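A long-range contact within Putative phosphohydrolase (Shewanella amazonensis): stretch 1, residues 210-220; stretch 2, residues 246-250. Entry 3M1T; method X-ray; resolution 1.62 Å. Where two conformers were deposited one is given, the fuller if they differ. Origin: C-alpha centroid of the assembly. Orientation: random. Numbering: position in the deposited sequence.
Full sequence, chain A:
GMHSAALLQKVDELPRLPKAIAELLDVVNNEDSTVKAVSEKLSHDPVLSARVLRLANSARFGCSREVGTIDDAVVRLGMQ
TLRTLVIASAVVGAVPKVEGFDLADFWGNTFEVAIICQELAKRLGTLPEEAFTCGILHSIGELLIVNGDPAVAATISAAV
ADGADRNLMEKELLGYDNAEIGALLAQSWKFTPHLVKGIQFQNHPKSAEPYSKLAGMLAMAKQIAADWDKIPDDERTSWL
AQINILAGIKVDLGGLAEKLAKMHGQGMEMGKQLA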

# COMPACT_ATOMS: atom_id res chain seq x y z
N PRO A 210 14.01 16.37 2.30
CA PRO A 210 14.31 16.03 0.89
C PRO A 210 13.20 15.22 0.27
O PRO A 210 12.31 14.70 0.96
CB PRO A 210 15.56 15.17 1.02
CG PRO A 210 15.50 14.59 2.36
CD PRO A 210 14.83 15.56 3.23
N TYR A 211 13.26 15.11 -1.06
CA TYR A 211 12.29 14.33 -1.79
C TYR A 211 12.25 12.88 -1.40
O TYR A 211 13.29 12.25 -1.17
CB TYR A 211 12.66 14.42 -3.27
CG TYR A 211 11.62 13.82 -4.20
CD1 TYR A 211 10.44 14.51 -4.49
CD2 TYR A 211 11.84 12.61 -4.83
CE1 TYR A 211 9.47 13.95 -5.39
CE2 TYR A 211 10.91 12.09 -5.70
CZ TYR A 211 9.74 12.73 -5.95
OH TYR A 211 8.84 12.15 -6.83
N SER A 212 11.04 12.33 -1.31
CA SER A 212 10.82 10.90 -1.08
C SER A 212 10.47 10.22 -2.40
O SER A 212 9.39 10.46 -2.98
CB SER A 212 9.64 10.69 -0.13
OG SER A 212 9.20 9.32 -0.09
N LYS A 213 11.37 9.35 -2.85
CA LYS A 213 11.05 8.56 -4.06
C LYS A 213 9.81 7.68 -3.89
O LYS A 213 9.01 7.55 -4.80
CB LYS A 213 12.24 7.74 -4.51
CG LYS A 213 13.40 8.59 -5.02
CD LYS A 213 14.65 7.73 -5.29
CE LYS A 213 15.78 8.63 -5.87
NZ LYS A 213 17.05 7.84 -5.84
N LEU A 214 9.64 7.10 -2.70
CA LEU A 214 8.46 6.30 -2.47
C LEU A 214 7.16 7.09 -2.60
O LEU A 214 6.21 6.58 -3.17
CB LEU A 214 8.53 5.59 -1.11
CG LEU A 214 9.47 4.41 -1.06
CD1 LEU A 214 9.61 4.01 0.43
CD2 LEU A 214 8.90 3.15 -1.84
N ALA A 215 7.12 8.31 -2.09
CA ALA A 215 5.95 9.15 -2.23
C ALA A 215 5.71 9.46 -3.71
O ALA A 215 4.57 9.44 -4.12
CB ALA A 215 6.07 10.45 -1.43
N GLY A 216 6.77 9.70 -4.44
CA GLY A 216 6.65 9.97 -5.89
C GLY A 216 6.10 8.76 -6.61
O GLY A 216 5.23 8.87 -7.49
N MSE A 217 6.63 7.59 -6.25
CA MSE A 217 6.11 6.32 -6.83
C MSE A 217 4.65 6.15 -6.53
O MSE A 217 3.84 5.74 -7.41
CB MSE A 217 6.89 5.09 -6.31
CG MSE A 217 8.30 4.96 -6.88
SE MSE A 217 9.20 3.44 -6.20
CE MSE A 217 10.53 4.28 -5.07
N LEU A 218 4.24 6.35 -5.25
CA LEU A 218 2.85 6.24 -4.90
C LEU A 218 1.99 7.19 -5.72
O LEU A 218 0.94 6.81 -6.28
CB LEU A 218 2.55 6.46 -3.41
CG LEU A 218 2.88 5.35 -2.46
CD1 LEU A 218 2.60 5.92 -1.05
CD2 LEU A 218 2.07 4.07 -2.79
N ALA A 219 2.44 8.43 -5.82
CA ALA A 219 1.65 9.44 -6.56
C ALA A 219 1.41 8.98 -8.01
O ALA A 219 0.27 9.04 -8.53
CB ALA A 219 2.33 10.78 -6.51
N MSE A 220 2.47 8.52 -8.64
CA MSE A 220 2.44 8.06 -10.02
C MSE A 220 1.56 6.82 -10.18
O MSE A 220 0.65 6.76 -11.01
CB MSE A 220 3.85 7.84 -10.53
CG MSE A 220 3.89 7.22 -11.92
SE MSE A 220 5.54 7.72 -12.79
CE MSE A 220 5.04 7.19 -14.63
N LEU A 246 4.24 15.46 -12.97
CA LEU A 246 3.38 15.80 -11.84
C LEU A 246 3.98 15.19 -10.58
O LEU A 246 4.04 15.86 -9.55
CB LEU A 246 1.97 15.28 -12.02
N ALA A 247 4.45 13.93 -10.64
CA ALA A 247 4.95 13.28 -9.43
C ALA A 247 6.34 13.65 -9.01
O ALA A 247 6.67 13.48 -7.83
CB ALA A 247 4.86 11.78 -9.58
N GLY A 248 7.17 14.09 -9.94
CA GLY A 248 8.56 14.43 -9.70
C GLY A 248 9.57 13.30 -9.69
O GLY A 248 10.69 13.45 -9.22
N ILE A 249 9.19 12.13 -10.23
CA ILE A 249 9.88 10.85 -9.92
C ILE A 249 10.96 10.44 -10.98
O ILE A 249 11.80 9.58 -10.74
CB ILE A 249 8.78 9.74 -9.67
CG1 ILE A 249 9.35 8.41 -9.11
CG2 ILE A 249 7.96 9.51 -10.88
CD1 ILE A 249 10.17 8.57 -7.86
N LYS A 250 10.91 11.06 -12.15
CA LYS A 250 11.92 10.83 -13.20
C LYS A 250 12.14 9.35 -13.55
O LYS A 250 13.27 8.89 -13.53
CB LYS A 250 13.27 11.41 -12.75
CG LYS A 250 13.42 12.90 -13.01
CD LYS A 250 14.80 13.21 -13.59

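A single hydrogen bond and a small apolar cluster join the two stretches, which bury 336 Å² between them. Tyr-211 lies two residues before the helix begins at Lys-213. Its CA-to-CB bond points toward stretch 2, and with chi1 in the t well (-172°) the hydroxyl reaches Ala-247 O, to which Tyr-211 OH donates at 2.7 Å, engaging a carbonyl at the end of the second helix. The next residue, Gly-248, leaves helical geometry with positive phi (83°), a conformation that favours glycine, and an ideal CB here would lie a tight 3.3 Å from Tyr-211 CE1. At Gly-216 the constraint is sharper: an ideal CB would clash with Tyr-211 OH at 2.0 Å. The absence of a side chain thus leaves room for the hydroxyl. Gly-216 CA lies 5.1 Å from Ala-247 CA.

Ile-249 contributes the largest covered area. With chi1 t (-171°) and chi2 p (55°), its CD1 reaches to 3.4 Å from Lys-213 O and 4.2 Å from Met-217 CG, while its CG2 meets the selenium of Met-220 (SE to CG2, 3.6 Å). Chi1 and chi2 of Met-220, both t (174° and 154°), place SE against Ile-249 CG2, while chi3 (-166°, t) leaves CE farther off. The compact methyl of Ala-247 suits the close approach, its CB packing 4.1 Å from Ala-219 CB and 3.6 Å from Gly-216 O.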